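Local coordinates for putative uncharacterized protein (Mycobacterium avium, PDB 2Z6V) that is of uncharacterised function but has the sulfotransferase fold and probably transfers a sulfuryl group from an activated sulfate donor to an unspecified acceptor, at residues R107-L112 with R267-H272; R318-R323 with D404-E409; Q39-S44 with R87-A92. All blocks are in the same frame, centred on the assembly; numbering follows the deposited sequence.

Contacts 1 and 2 adjoin, their centres about 14 Å apart, while contact 3 lies apart, its centre about 32 Å from contact 1's and about 41 Å from contact 2's. Phe-406 of contact 2 is one junction: its ring meets Trp-270 of contact 1 edge-to-face (CZ of Phe-406 to CZ3 of Trp-270, 3.5 Å). Pro-319 and Leu-320 pack on the same indole. Contact 1 pairs two central strands of the parallel sheet, and the side chain of Leu-112 comes to about 8 Å from a bound palmitic acid. Contact 3 joins helices 30-41 and 70-96 near the N-terminus; its nearest atoms remain about 17 Å from contact 1 and about 19 Å from contact 2.

Contact 1. Residues R107-L112 with R267-H272; sequences RPLIVL and RLIWAH
Ile-269 is the bump that fills the hollow between Leu-109 and Val-111. Its CD1 lies 3.7 Å from CD1 of Leu-109, and its CB rests 3.9 Å from CG2 of Val-111. With CG1 of Ile-269 anti to the carbonyl carbon (chi1 -62°), CD1 swings back toward Leu-109 while CG2 stays beside Val-111. Further along this face, CG1 of Val-111 packs on CB of Ala-271 (4.0 Å). On the face of Ile-110 and Leu-268, Leu-112 is the knob: one branch, CD2, lies 3.9 Å from CD2 of Leu-268, and the other, CD1, stands over a face of the Trp-270 indole, 4.2 Å from the centroid of its five-membered ring, a CH-pi contact. CE1 of His-272 lies near the rim of the opposite face. The strands 109-113 and 267-272 are parallel neighbours in the middle of the five-stranded sheet of the sulfotransferase fold; beyond strand 109-113 comes the turn into helix 120-126, where relatives bind the phosphosulfate of their donor. The backbones are joined by five bonds, from Arg-267 N to Pro-108 O through to Ala-271 N to Leu-112 O, the last nearly straight at 177°. At the Arg-107 end the Arg-267 chain bends at chi3 (-72°), laying its guanidinium over CB of Arg-107 and giving weak bonds from NE and NH2 to Arg-107 O.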
ATOM      1  N   ARG A 107       7.413  -1.783  18.218  1.00 45.26           N
ATOM      2  CA  ARG A 107       7.744  -0.472  17.696  1.00 45.22           C
ATOM      3  C   ARG A 107       8.016  -0.439  16.202  1.00 42.47           C
ATOM      4  O   ARG A 107       9.057   0.046  15.760  1.00 42.76           O
ATOM      5  CB  ARG A 107       8.950   0.071  18.463  1.00 48.24           C
ATOM      6  CG  ARG A 107       8.698   0.161  19.954  1.00 53.06           C
ATOM      7  CD  ARG A 107       9.939   0.562  20.718  1.00 58.23           C
ATOM      8  NE  ARG A 107       9.632   0.812  22.123  1.00 63.37           N
ATOM      9  CZ  ARG A 107      10.542   1.072  23.057  1.00 65.95           C
ATOM     10  NH1 ARG A 107      10.165   1.290  24.313  1.00 66.79           N
ATOM     11  NH2 ARG A 107      11.832   1.110  22.739  1.00 65.58           N
ATOM     12  N   PRO A 108       7.076  -0.951  15.401  1.00 39.48           N
ATOM     13  CA  PRO A 108       7.269  -0.947  13.951  1.00 37.49           C
ATOM     14  C   PRO A 108       7.357   0.476  13.410  1.00 35.80           C
ATOM     15  O   PRO A 108       6.635   1.365  13.853  1.00 36.72           O
ATOM     16  CB  PRO A 108       6.036  -1.683  13.440  1.00 37.78           C
ATOM     17  CG  PRO A 108       4.993  -1.322  14.459  1.00 37.59           C
ATOM     18  CD  PRO A 108       5.754  -1.493  15.753  1.00 38.10           C
ATOM     19  N   LEU A 109       8.254   0.683  12.459  1.00 32.52           N
ATOM     20  CA  LEU A 109       8.435   1.981  11.837  1.00 31.46           C
ATOM     21  C   LEU A 109       7.406   1.997  10.715  1.00 29.17           C
ATOM     22  O   LEU A 109       7.488   1.181   9.804  1.00 30.47           O
ATOM     23  CB  LEU A 109       9.855   2.065  11.287  1.00 33.76           C
ATOM     24  CG  LEU A 109      10.476   3.424  11.002  1.00 36.42           C
ATOM     25  CD1 LEU A 109      10.237   4.371  12.174  1.00 37.77           C
ATOM     26  CD2 LEU A 109      11.967   3.222  10.755  1.00 36.34           C
ATOM     27  N   ILE A 110       6.437   2.906  10.782  1.00 25.94           N
ATOM     28  CA  ILE A 110       5.374   2.957   9.779  1.00 25.49           C
ATOM     29  C   ILE A 110       5.200   4.299   9.072  1.00 26.27           C
ATOM     30  O   ILE A 110       4.990   5.326   9.721  1.00 29.07           O
ATOM     31  CB  ILE A 110       4.015   2.583  10.412  1.00 24.57           C
ATOM     32  CG1 ILE A 110       4.127   1.249  11.152  1.00 24.27           C
ATOM     33  CG2 ILE A 110       2.946   2.492   9.334  1.00 24.99           C
ATOM     34  CD1 ILE A 110       2.821   0.765  11.771  1.00 21.55           C
ATOM     35  N   VAL A 111       5.263   4.283   7.741  1.00 25.49           N
ATOM     36  CA  VAL A 111       5.107   5.501   6.936  1.00 26.01           C
ATOM     37  C   VAL A 111       3.662   5.641   6.442  1.00 26.53           C
ATOM     38  O   VAL A 111       3.111   4.719   5.845  1.00 26.72           O
ATOM     39  CB  VAL A 111       6.053   5.494   5.706  1.00 26.24           C
ATOM     40  CG1 VAL A 111       5.848   6.762   4.881  1.00 25.17           C
ATOM     41  CG2 VAL A 111       7.498   5.373   6.159  1.00 23.87           C
ATOM     42  N   LEU A 112       3.059   6.799   6.685  1.00 26.03           N
ATOM     43  CA  LEU A 112       1.676   7.037   6.290  1.00 26.19           C
ATOM     44  C   LEU A 112       1.490   8.447   5.755  1.00 25.86           C
ATOM     45  O   LEU A 112       2.418   9.251   5.770  1.00 26.70           O
ATOM     46  CB  LEU A 112       0.760   6.815   7.497  1.00 27.90           C
ATOM     47  CG  LEU A 112       1.099   7.633   8.754  1.00 30.42           C
ATOM     48  CD1 LEU A 112       0.521   9.042   8.636  1.00 27.10           C
ATOM     49  CD2 LEU A 112       0.539   6.940   9.988  1.00 29.81           C
ATOM     50  N   ARG A 267       5.984   3.711  15.674  1.00 32.12           N
ATOM     51  CA  ARG A 267       6.706   4.951  15.450  1.00 32.13           C
ATOM     52  C   ARG A 267       6.232   5.429  14.076  1.00 31.43           C
ATOM     53  O   ARG A 267       6.610   4.887  13.040  1.00 31.78           O
ATOM     54  CB  ARG A 267       8.207   4.687  15.496  1.00 32.63           C
ATOM     55  CG  ARG A 267       8.634   4.275  16.881  1.00 36.62           C
ATOM     56  CD  ARG A 267      10.114   4.043  16.989  1.00 44.22           C
ATOM     57  NE  ARG A 267      10.530   2.817  16.316  1.00 48.57           N
ATOM     58  CZ  ARG A 267      11.732   2.270  16.463  1.00 49.69           C
ATOM     59  NH1 ARG A 267      12.625   2.850  17.261  1.00 50.01           N
ATOM     60  NH2 ARG A 267      12.039   1.149  15.819  1.00 49.86           N
ATOM     61  N   LEU A 268       5.380   6.446  14.099  1.00 30.77           N
ATOM     62  CA  LEU A 268       4.757   6.987  12.905  1.00 29.62           C
ATOM     63  C   LEU A 268       5.514   8.051  12.116  1.00 29.92           C
ATOM     64  O   LEU A 268       5.761   9.158  12.604  1.00 28.37           O
ATOM     65  CB  LEU A 268       3.379   7.527  13.288  1.00 30.18           C
ATOM     66  CG  LEU A 268       2.494   6.579  14.113  1.00 29.54           C
ATOM     67  CD1 LEU A 268       1.273   7.340  14.622  1.00 31.60           C
ATOM     68  CD2 LEU A 268       2.069   5.379  13.275  1.00 26.61           C
ATOM     69  N   ILE A 269       5.875   7.703  10.886  1.00 28.58           N
ATOM     70  CA  ILE A 269       6.559   8.636  10.004  1.00 28.38           C
ATOM     71  C   ILE A 269       5.494   9.171   9.065  1.00 27.45           C
ATOM     72  O   ILE A 269       4.973   8.436   8.239  1.00 30.05           O
ATOM     73  CB  ILE A 269       7.643   7.945   9.152  1.00 29.66           C
ATOM     74  CG1 ILE A 269       8.724   7.347  10.051  1.00 27.38           C
ATOM     75  CG2 ILE A 269       8.257   8.947   8.187  1.00 28.31           C
ATOM     76  CD1 ILE A 269       9.778   6.601   9.292  1.00 26.11           C
ATOM     77  N   TRP A 270       5.152  10.441   9.214  1.00 27.76           N
ATOM     78  CA  TRP A 270       4.147  11.073   8.369  1.00 29.80           C
ATOM     79  C   TRP A 270       4.873  11.675   7.159  1.00 30.50           C
ATOM     80  O   TRP A 270       5.751  12.530   7.312  1.00 29.73           O
ATOM     81  CB  TRP A 270       3.435  12.170   9.166  1.00 31.68           C
ATOM     82  CG  TRP A 270       2.172  12.700   8.550  1.00 33.68           C
ATOM     83  CD1 TRP A 270       1.850  12.727   7.225  1.00 34.12           C
ATOM     84  CD2 TRP A 270       1.091  13.345   9.238  1.00 35.22           C
ATOM     85  NE1 TRP A 270       0.636  13.353   7.043  1.00 35.05           N
ATOM     86  CE2 TRP A 270       0.149  13.743   8.262  1.00 35.26           C
ATOM     87  CE3 TRP A 270       0.829  13.629  10.588  1.00 36.43           C
ATOM     88  CZ2 TRP A 270      -1.041  14.410   8.590  1.00 36.15           C
ATOM     89  CZ3 TRP A 270      -0.357  14.296  10.917  1.00 36.83           C
ATOM     90  CH2 TRP A 270      -1.276  14.677   9.918  1.00 36.71           C
ATOM     91  N   ALA A 271       4.520  11.213   5.959  1.00 31.95           N
ATOM     92  CA  ALA A 271       5.144  11.705   4.722  1.00 31.16           C
ATOM     93  C   ALA A 271       4.342  12.868   4.145  1.00 29.55           C
ATOM     94  O   ALA A 271       3.135  12.761   3.962  1.00 27.52           O
ATOM     95  CB  ALA A 271       5.237  10.578   3.701  1.00 29.18           C
ATOM     96  N   HIS A 272       5.026  13.969   3.851  1.00 29.85           N
ATOM     97  CA  HIS A 272       4.367  15.160   3.321  1.00 32.98           C
ATOM     98  C   HIS A 272       4.802  15.574   1.923  1.00 35.03           C
ATOM     99  O   HIS A 272       5.908  15.266   1.472  1.00 37.02           O
ATOM    100  CB  HIS A 272       4.598  16.349   4.260  1.00 31.82           C
ATOM    101  CG  HIS A 272       4.116  16.120   5.658  1.00 32.33           C
ATOM    102  ND1 HIS A 272       2.778  16.065   5.982  1.00 32.08           N
ATOM    103  CD2 HIS A 272       4.795  15.902   6.809  1.00 30.52           C
ATOM    104  CE1 HIS A 272       2.652  15.823   7.275  1.00 32.37           C
ATOM    105  NE2 HIS A 272       3.861  15.718   7.799  1.00 31.57           N
TER

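Contact 2. Residues R318-R323 with D404-E409; sequences RPLRAR and DTFDIE
Arg-323 meets Phe-406 without stacking on it: NE comes within 3.7 Å of CZ at the far end of the ring, yet the guanidinium and ring planes stand 74° apart. The arginine chain is extended from CG to NE, with CG anti to the backbone N (chi1 169°), which carries CD and NE past CZ, the side chain running alongside the phenyl group in the opposite sense. NE is also salt-bridged to Asp-328, which is consistent with the guanidinium not lying flat on the ring. Thr-405 lies near both flat groups. As modelled, its OG1 sits 3.3 Å above the plane of the Phe-406 ring, over the centre, though its torsion is an unusual one; toward Arg-323 it is offset to the rim of the guanidinium, 4.2 Å from NH1, and makes no hydrogen bond to it. Helix 301-326 belongs to the crossover connecting parallel strands 267-272 and 331-335 of the alpha/beta core, and here it receives the end of helix 392-405. Phe-406 is the first residue to leave helical geometry, and the C-terminal tail then bends through an inverse gamma turn centred on Asp-407. One turn before Arg-323, Leu-320 completes the apolar side: its CD2 lies 4.0 Å from CE2 of Phe-406 and at the same distance from CG2 of Thr-405, touching ring and methyl at once. The helices are also tied by the salt bridge of Arg-321 with Glu-401, while His-272, His-333 and Tyr-335 gather round Phe-406 from the sheet.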
ATOM      1  N   ARG A 318      -7.945  12.433   9.164  1.00 34.67           N
ATOM      2  CA  ARG A 318      -7.869  11.293  10.072  1.00 33.71           C
ATOM      3  C   ARG A 318      -6.604  11.399  10.915  1.00 34.61           C
ATOM      4  O   ARG A 318      -6.667  11.349  12.145  1.00 34.53           O
ATOM      5  CB  ARG A 318      -7.880   9.967   9.311  1.00 33.18           C
ATOM      6  CG  ARG A 318      -9.256   9.524   8.845  1.00 31.32           C
ATOM      7  CD  ARG A 318     -10.199   9.385  10.022  1.00 28.04           C
ATOM      8  NE  ARG A 318     -11.541   8.989   9.615  1.00 27.07           N
ATOM      9  CZ  ARG A 318     -11.852   7.805   9.099  1.00 29.07           C
ATOM     10  NH1 ARG A 318     -10.913   6.881   8.923  1.00 26.45           N
ATOM     11  NH2 ARG A 318     -13.109   7.544   8.755  1.00 26.51           N
ATOM     12  N   PRO A 319      -5.434  11.551  10.268  1.00 34.53           N
ATOM     13  CA  PRO A 319      -4.205  11.660  11.059  1.00 33.06           C
ATOM     14  C   PRO A 319      -4.097  12.989  11.812  1.00 33.05           C
ATOM     15  O   PRO A 319      -3.489  13.042  12.875  1.00 33.59           O
ATOM     16  CB  PRO A 319      -3.103  11.461  10.017  1.00 32.47           C
ATOM     17  CG  PRO A 319      -3.719  11.983   8.774  1.00 32.35           C
ATOM     18  CD  PRO A 319      -5.121  11.443   8.833  1.00 33.48           C
ATOM     19  N   LEU A 320      -4.678  14.062  11.280  1.00 32.35           N
ATOM     20  CA  LEU A 320      -4.615  15.340  11.991  1.00 32.99           C
ATOM     21  C   LEU A 320      -5.313  15.235  13.352  1.00 33.87           C
ATOM     22  O   LEU A 320      -4.802  15.732  14.361  1.00 33.55           O
ATOM     23  CB  LEU A 320      -5.239  16.467  11.161  1.00 30.46           C
ATOM     24  CG  LEU A 320      -4.242  17.114  10.188  1.00 33.79           C
ATOM     25  CD1 LEU A 320      -4.971  17.939   9.136  1.00 32.65           C
ATOM     26  CD2 LEU A 320      -3.254  17.963  10.968  1.00 30.28           C
ATOM     27  N   ARG A 321      -6.473  14.585  13.379  1.00 33.89           N
ATOM     28  CA  ARG A 321      -7.212  14.407  14.622  1.00 34.73           C
ATOM     29  C   ARG A 321      -6.430  13.532  15.596  1.00 35.88           C
ATOM     30  O   ARG A 321      -6.383  13.822  16.793  1.00 37.96           O
ATOM     31  CB  ARG A 321      -8.580  13.762  14.358  1.00 34.78           C
ATOM     32  CG  ARG A 321      -9.548  14.625  13.563  1.00 38.76           C
ATOM     33  CD  ARG A 321      -9.753  16.005  14.201  1.00 38.87           C
ATOM     34  NE  ARG A 321      -9.223  17.060  13.343  1.00 41.31           N
ATOM     35  CZ  ARG A 321      -8.320  17.961  13.723  1.00 43.37           C
ATOM     36  NH1 ARG A 321      -7.835  17.951  14.955  1.00 43.08           N
ATOM     37  NH2 ARG A 321      -7.890  18.871  12.858  1.00 45.05           N
ATOM     38  N   ALA A 322      -5.825  12.461  15.088  1.00 35.54           N
ATOM     39  CA  ALA A 322      -5.059  11.546  15.928  1.00 35.73           C
ATOM     40  C   ALA A 322      -3.854  12.244  16.541  1.00 35.79           C
ATOM     41  O   ALA A 322      -3.487  11.980  17.686  1.00 35.69           O
ATOM     42  CB  ALA A 322      -4.609  10.345  15.115  1.00 35.03           C
ATOM     43  N   ARG A 323      -3.245  13.133  15.763  1.00 35.77           N
ATOM     44  CA  ARG A 323      -2.079  13.890  16.201  1.00 35.95           C
ATOM     45  C   ARG A 323      -2.472  14.878  17.301  1.00 36.10           C
ATOM     46  O   ARG A 323      -1.734  15.085  18.268  1.00 35.83           O
ATOM     47  CB  ARG A 323      -1.476  14.640  15.005  1.00 35.47           C
ATOM     48  CG  ARG A 323      -0.424  15.678  15.354  1.00 34.74           C
ATOM     49  CD  ARG A 323       0.183  16.266  14.093  1.00 35.31           C
ATOM     50  NE  ARG A 323       1.177  17.297  14.386  1.00 34.56           N
ATOM     51  CZ  ARG A 323       0.877  18.515  14.817  1.00 34.55           C
ATOM     52  NH1 ARG A 323      -0.391  18.855  15.001  1.00 34.70           N
ATOM     53  NH2 ARG A 323       1.844  19.390  15.073  1.00 32.01           N
ATOM     54  N   ASP A 404      -1.547  24.603   6.995  1.00 44.56           N
ATOM     55  CA  ASP A 404      -1.310  25.550   8.065  1.00 44.96           C
ATOM     56  C   ASP A 404      -0.487  24.965   9.205  1.00 45.26           C
ATOM     57  O   ASP A 404       0.305  25.670   9.834  1.00 46.36           O
ATOM     58  CB  ASP A 404      -2.634  26.070   8.612  1.00 47.22           C
ATOM     59  CG  ASP A 404      -2.437  27.118   9.673  1.00 50.12           C
ATOM     60  OD1 ASP A 404      -1.855  28.176   9.347  1.00 51.39           O
ATOM     61  OD2 ASP A 404      -2.851  26.881  10.828  1.00 52.85           O
ATOM     62  N   THR A 405      -0.664  23.679   9.478  1.00 43.16           N
ATOM     63  CA  THR A 405       0.083  23.062  10.558  1.00 41.95           C
ATOM     64  C   THR A 405       1.444  22.515  10.125  1.00 41.87           C
ATOM     65  O   THR A 405       2.360  22.413  10.939  1.00 42.42           O
ATOM     66  CB  THR A 405      -0.752  21.947  11.247  1.00 40.97           C
ATOM     67  OG1 THR A 405      -0.002  20.727  11.287  1.00 39.88           O
ATOM     68  CG2 THR A 405      -2.051  21.723  10.521  1.00 38.39           C
ATOM     69  N   PHE A 406       1.584  22.182   8.847  1.00 42.45           N
ATOM     70  CA  PHE A 406       2.839  21.642   8.328  1.00 43.51           C
ATOM     71  C   PHE A 406       3.451  22.553   7.268  1.00 45.38           C
ATOM     72  O   PHE A 406       2.775  22.979   6.337  1.00 46.66           O
ATOM     73  CB  PHE A 406       2.608  20.247   7.747  1.00 41.54           C
ATOM     74  CG  PHE A 406       2.174  19.236   8.764  1.00 37.59           C
ATOM     75  CD1 PHE A 406       3.026  18.862   9.795  1.00 36.11           C
ATOM     76  CD2 PHE A 406       0.909  18.658   8.695  1.00 37.53           C
ATOM     77  CE1 PHE A 406       2.629  17.926  10.747  1.00 35.16           C
ATOM     78  CE2 PHE A 406       0.499  17.717   9.644  1.00 35.81           C
ATOM     79  CZ  PHE A 406       1.362  17.350  10.672  1.00 35.02           C
ATOM     80  N   ASP A 407       4.738  22.837   7.416  1.00 47.65           N
ATOM     81  CA  ASP A 407       5.453  23.715   6.502  1.00 49.94           C
ATOM     82  C   ASP A 407       5.865  22.993   5.224  1.00 50.14           C
ATOM     83  O   ASP A 407       7.013  22.555   5.086  1.00 51.11           O
ATOM     84  CB  ASP A 407       6.680  24.287   7.217  1.00 54.10           C
ATOM     85  CG  ASP A 407       7.490  25.219   6.340  1.00 58.90           C
ATOM     86  OD1 ASP A 407       6.900  26.162   5.764  1.00 60.44           O
ATOM     87  OD2 ASP A 407       8.722  25.006   6.235  1.00 61.47           O
ATOM     88  N   ILE A 408       4.928  22.885   4.286  1.00 48.51           N
ATOM     89  CA  ILE A 408       5.182  22.194   3.027  1.00 47.47           C
ATOM     90  C   ILE A 408       5.540  23.120   1.875  1.00 48.30           C
ATOM     91  O   ILE A 408       4.824  24.081   1.584  1.00 48.04           O
ATOM     92  CB  ILE A 408       3.965  21.346   2.609  1.00 46.65           C
ATOM     93  CG1 ILE A 408       3.681  20.290   3.680  1.00 44.19           C
ATOM     94  CG2 ILE A 408       4.224  20.700   1.247  1.00 45.07           C
ATOM     95  CD1 ILE A 408       2.482  19.423   3.387  1.00 41.45           C
ATOM     96  N   GLU A 409       6.649  22.807   1.215  1.00 49.05           N
ATOM     97  CA  GLU A 409       7.142  23.587   0.084  1.00 51.13           C
ATOM     98  C   GLU A 409       6.350  23.212  -1.169  1.00 51.89           C
ATOM     99  O   GLU A 409       6.486  22.111  -1.692  1.00 52.77           O
ATOM    100  CB  GLU A 409       8.629  23.291  -0.107  1.00 51.50           C
ATOM    101  CG  GLU A 409       9.370  24.234  -1.028  1.00 53.62           C
ATOM    102  CD  GLU A 409      10.875  24.162  -0.810  1.00 55.60           C
ATOM    103  OE1 GLU A 409      11.316  24.389   0.341  1.00 55.50           O
ATOM    104  OE2 GLU A 409      11.613  23.880  -1.781  1.00 55.54           O
TER

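Contact 3. Residues Q39-S44 with R87-A92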
ATOM      1  N   GLN A  39     -10.044 -24.470  -3.677  1.00 34.35           N
ATOM      2  CA  GLN A  39      -9.738 -25.429  -4.721  1.00 36.22           C
ATOM      3  C   GLN A  39      -8.271 -25.294  -5.102  1.00 35.16           C
ATOM      4  O   GLN A  39      -7.528 -26.270  -5.057  1.00 36.78           O
ATOM      5  CB  GLN A  39     -10.631 -25.141  -5.920  1.00 41.01           C
ATOM      6  CG  GLN A  39     -10.703 -26.210  -6.970  1.00 48.72           C
ATOM      7  CD  GLN A  39     -11.756 -25.868  -8.023  1.00 56.14           C
ATOM      8  OE1 GLN A  39     -12.939 -25.680  -7.700  1.00 56.75           O
ATOM      9  NE2 GLN A  39     -11.329 -25.772  -9.285  1.00 57.82           N
ATOM     10  N   ARG A  40      -7.857 -24.078  -5.453  1.00 32.85           N
ATOM     11  CA  ARG A  40      -6.476 -23.805  -5.845  1.00 32.81           C
ATOM     12  C   ARG A  40      -5.453 -24.095  -4.756  1.00 33.81           C
ATOM     13  O   ARG A  40      -4.473 -24.793  -5.000  1.00 36.55           O
ATOM     14  CB  ARG A  40      -6.320 -22.344  -6.287  1.00 32.54           C
ATOM     15  CG  ARG A  40      -7.066 -21.994  -7.564  1.00 35.72           C
ATOM     16  CD  ARG A  40      -6.882 -20.537  -7.955  1.00 35.68           C
ATOM     17  NE  ARG A  40      -7.586 -20.209  -9.193  1.00 36.74           N
ATOM     18  CZ  ARG A  40      -7.628 -18.992  -9.729  1.00 38.27           C
ATOM     19  NH1 ARG A  40      -7.005 -17.978  -9.141  1.00 39.29           N
ATOM     20  NH2 ARG A  40      -8.298 -18.783 -10.852  1.00 39.39           N
ATOM     21  N   THR A  41      -5.675 -23.565  -3.556  1.00 32.73           N
ATOM     22  CA  THR A  41      -4.736 -23.760  -2.450  1.00 30.10           C
ATOM     23  C   THR A  41      -4.797 -25.130  -1.781  1.00 31.11           C
ATOM     24  O   THR A  41      -3.829 -25.549  -1.148  1.00 31.06           O
ATOM     25  CB  THR A  41      -4.948 -22.717  -1.347  1.00 28.50           C
ATOM     26  OG1 THR A  41      -6.202 -22.962  -0.702  1.00 27.62           O
ATOM     27  CG2 THR A  41      -4.950 -21.317  -1.924  1.00 24.69           C
ATOM     28  N   GLY A  42      -5.930 -25.822  -1.911  1.00 31.32           N
ATOM     29  CA  GLY A  42      -6.072 -27.124  -1.280  1.00 29.27           C
ATOM     30  C   GLY A  42      -6.363 -26.993   0.209  1.00 29.91           C
ATOM     31  O   GLY A  42      -6.210 -27.951   0.968  1.00 29.24           O
ATOM     32  N   LEU A  43      -6.783 -25.800   0.623  1.00 30.29           N
ATOM     33  CA  LEU A  43      -7.103 -25.508   2.019  1.00 33.52           C
ATOM     34  C   LEU A  43      -8.529 -24.974   2.101  1.00 35.70           C
ATOM     35  O   LEU A  43      -8.988 -24.294   1.188  1.00 37.33           O
ATOM     36  CB  LEU A  43      -6.137 -24.457   2.571  1.00 32.31           C
ATOM     37  CG  LEU A  43      -4.649 -24.814   2.545  1.00 34.08           C
ATOM     38  CD1 LEU A  43      -3.802 -23.569   2.856  1.00 31.08           C
ATOM     39  CD2 LEU A  43      -4.384 -25.938   3.550  1.00 33.02           C
ATOM     40  N   SER A  44      -9.229 -25.264   3.192  1.00 38.85           N
ATOM     41  CA  SER A  44     -10.609 -24.800   3.332  1.00 41.84           C
ATOM     42  C   SER A  44     -10.936 -24.085   4.646  1.00 43.18           C
ATOM     43  O   SER A  44     -11.987 -23.456   4.766  1.00 45.28           O
ATOM     44  CB  SER A  44     -11.578 -25.971   3.119  1.00 41.07           C
ATOM     45  OG  SER A  44     -11.217 -27.091   3.915  1.00 42.89           O
ATOM     46  N   ARG A  87      -4.837 -15.638   2.200  1.00 31.29           N
ATOM     47  CA  ARG A  87      -5.478 -15.602   3.505  1.00 31.74           C
ATOM     48  C   ARG A  87      -5.611 -17.041   4.000  1.00 30.12           C
ATOM     49  O   ARG A  87      -5.332 -17.331   5.153  1.00 30.53           O
ATOM     50  CB  ARG A  87      -6.852 -14.938   3.368  1.00 33.53           C
ATOM     51  CG  ARG A  87      -7.661 -14.825   4.644  1.00 33.66           C
ATOM     52  CD  ARG A  87      -7.031 -13.889   5.628  1.00 32.37           C
ATOM     53  NE  ARG A  87      -7.919 -13.656   6.762  1.00 34.39           N
ATOM     54  CZ  ARG A  87      -8.903 -12.762   6.781  1.00 35.98           C
ATOM     55  NH1 ARG A  87      -9.140 -11.997   5.718  1.00 34.46           N
ATOM     56  NH2 ARG A  87      -9.645 -12.624   7.873  1.00 36.00           N
ATOM     57  N   LEU A  88      -6.022 -17.939   3.109  1.00 30.23           N
ATOM     58  CA  LEU A  88      -6.177 -19.352   3.450  1.00 30.29           C
ATOM     59  C   LEU A  88      -4.840 -19.994   3.782  1.00 31.36           C
ATOM     60  O   LEU A  88      -4.735 -20.786   4.720  1.00 31.75           O
ATOM     61  CB  LEU A  88      -6.824 -20.116   2.290  1.00 28.99           C
ATOM     62  CG  LEU A  88      -8.302 -19.811   2.042  1.00 29.23           C
ATOM     63  CD1 LEU A  88      -8.780 -20.507   0.783  1.00 26.74           C
ATOM     64  CD2 LEU A  88      -9.103 -20.258   3.252  1.00 28.48           C
ATOM     65  N   GLN A  89      -3.818 -19.651   3.003  1.00 31.76           N
ATOM     66  CA  GLN A  89      -2.482 -20.197   3.209  1.00 30.33           C
ATOM     67  C   GLN A  89      -1.868 -19.759   4.538  1.00 28.82           C
ATOM     68  O   GLN A  89      -1.233 -20.556   5.227  1.00 26.54           O
ATOM     69  CB  GLN A  89      -1.566 -19.796   2.047  1.00 30.08           C
ATOM     70  CG  GLN A  89      -1.962 -20.412   0.720  1.00 30.68           C
ATOM     71  CD  GLN A  89      -0.929 -20.188  -0.370  1.00 32.24           C
ATOM     72  OE1 GLN A  89       0.238 -20.542  -0.219  1.00 31.52           O
ATOM     73  NE2 GLN A  89      -1.359 -19.602  -1.480  1.00 34.04           N
ATOM     74  N   VAL A  90      -2.068 -18.495   4.902  1.00 28.24           N
ATOM     75  CA  VAL A  90      -1.516 -17.981   6.150  1.00 29.52           C
ATOM     76  C   VAL A  90      -2.210 -18.589   7.366  1.00 30.33           C
ATOM     77  O   VAL A  90      -1.589 -18.794   8.409  1.00 29.75           O
ATOM     78  CB  VAL A  90      -1.628 -16.436   6.221  1.00 30.55           C
ATOM     79  CG1 VAL A  90      -1.172 -15.934   7.595  1.00 28.48           C
ATOM     80  CG2 VAL A  90      -0.778 -15.806   5.123  1.00 29.71           C
ATOM     81  N   HIS A  91      -3.499 -18.881   7.228  1.00 30.88           N
ATOM     82  CA  HIS A  91      -4.248 -19.463   8.328  1.00 29.47           C
ATOM     83  C   HIS A  91      -3.825 -20.898   8.588  1.00 28.37           C
ATOM     84  O   HIS A  91      -3.701 -21.317   9.741  1.00 28.86           O
ATOM     85  CB  HIS A  91      -5.748 -19.413   8.054  1.00 31.51           C
ATOM     86  CG  HIS A  91      -6.564 -20.073   9.119  1.00 33.54           C
ATOM     87  ND1 HIS A  91      -7.015 -21.372   9.013  1.00 35.05           N
ATOM     88  CD2 HIS A  91      -6.919 -19.649  10.355  1.00 32.79           C
ATOM     89  CE1 HIS A  91      -7.609 -21.720  10.141  1.00 35.35           C
ATOM     90  NE2 HIS A  91      -7.563 -20.694  10.971  1.00 33.92           N
ATOM     91  N   ALA A  92      -3.603 -21.654   7.519  1.00 26.90           N
ATOM     92  CA  ALA A  92      -3.192 -23.050   7.664  1.00 27.49           C
ATOM     93  C   ALA A  92      -1.826 -23.108   8.338  1.00 28.74           C
ATOM     94  O   ALA A  92      -1.577 -23.957   9.200  1.00 28.34           O
ATOM     95  CB  ALA A  92      -3.138 -23.736   6.299  1.00 23.19           C
TER
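A chi1 of -59° sets CG of Leu-43 anti to its carbonyl carbon and brings CD1 against helix 70-96, 3.5 Å from both CB of Ala-92 and O of Leu-88. CD2 of Leu-43 reaches the same methyl of Ala-92 at 3.7 Å, so the forked end straddles it. In Thr-41 a chi1 of 69° turns OG1 between its own backbone N and carbonyl carbon, facing CD1 of Leu-88 at 3.9 Å, and leaves CG2 over the extended chain of Gln-89, 4.0 Å from NE2. The two segments meet where helix 30-41 ends: Gly-42, with positive phi, leads the chain out of the helix, and Leu-43 N bonds back to Thr-41 OG1 (3.2 Å), forming an ST turn. That oxygen is hydrogen-bonded to Ala-37 O as well. Leu-88 continues inward against Phe-34 and Ala-37, joining this helix-end contact to the rest of the helix pair. Thr-41 thus meets its polar needs within its own helix and turn. No polar pair is bonded across the segments: mostly carbon touches, with a few polar atoms against methyls, so cohesion probably comes from dispersion and some shielding from water.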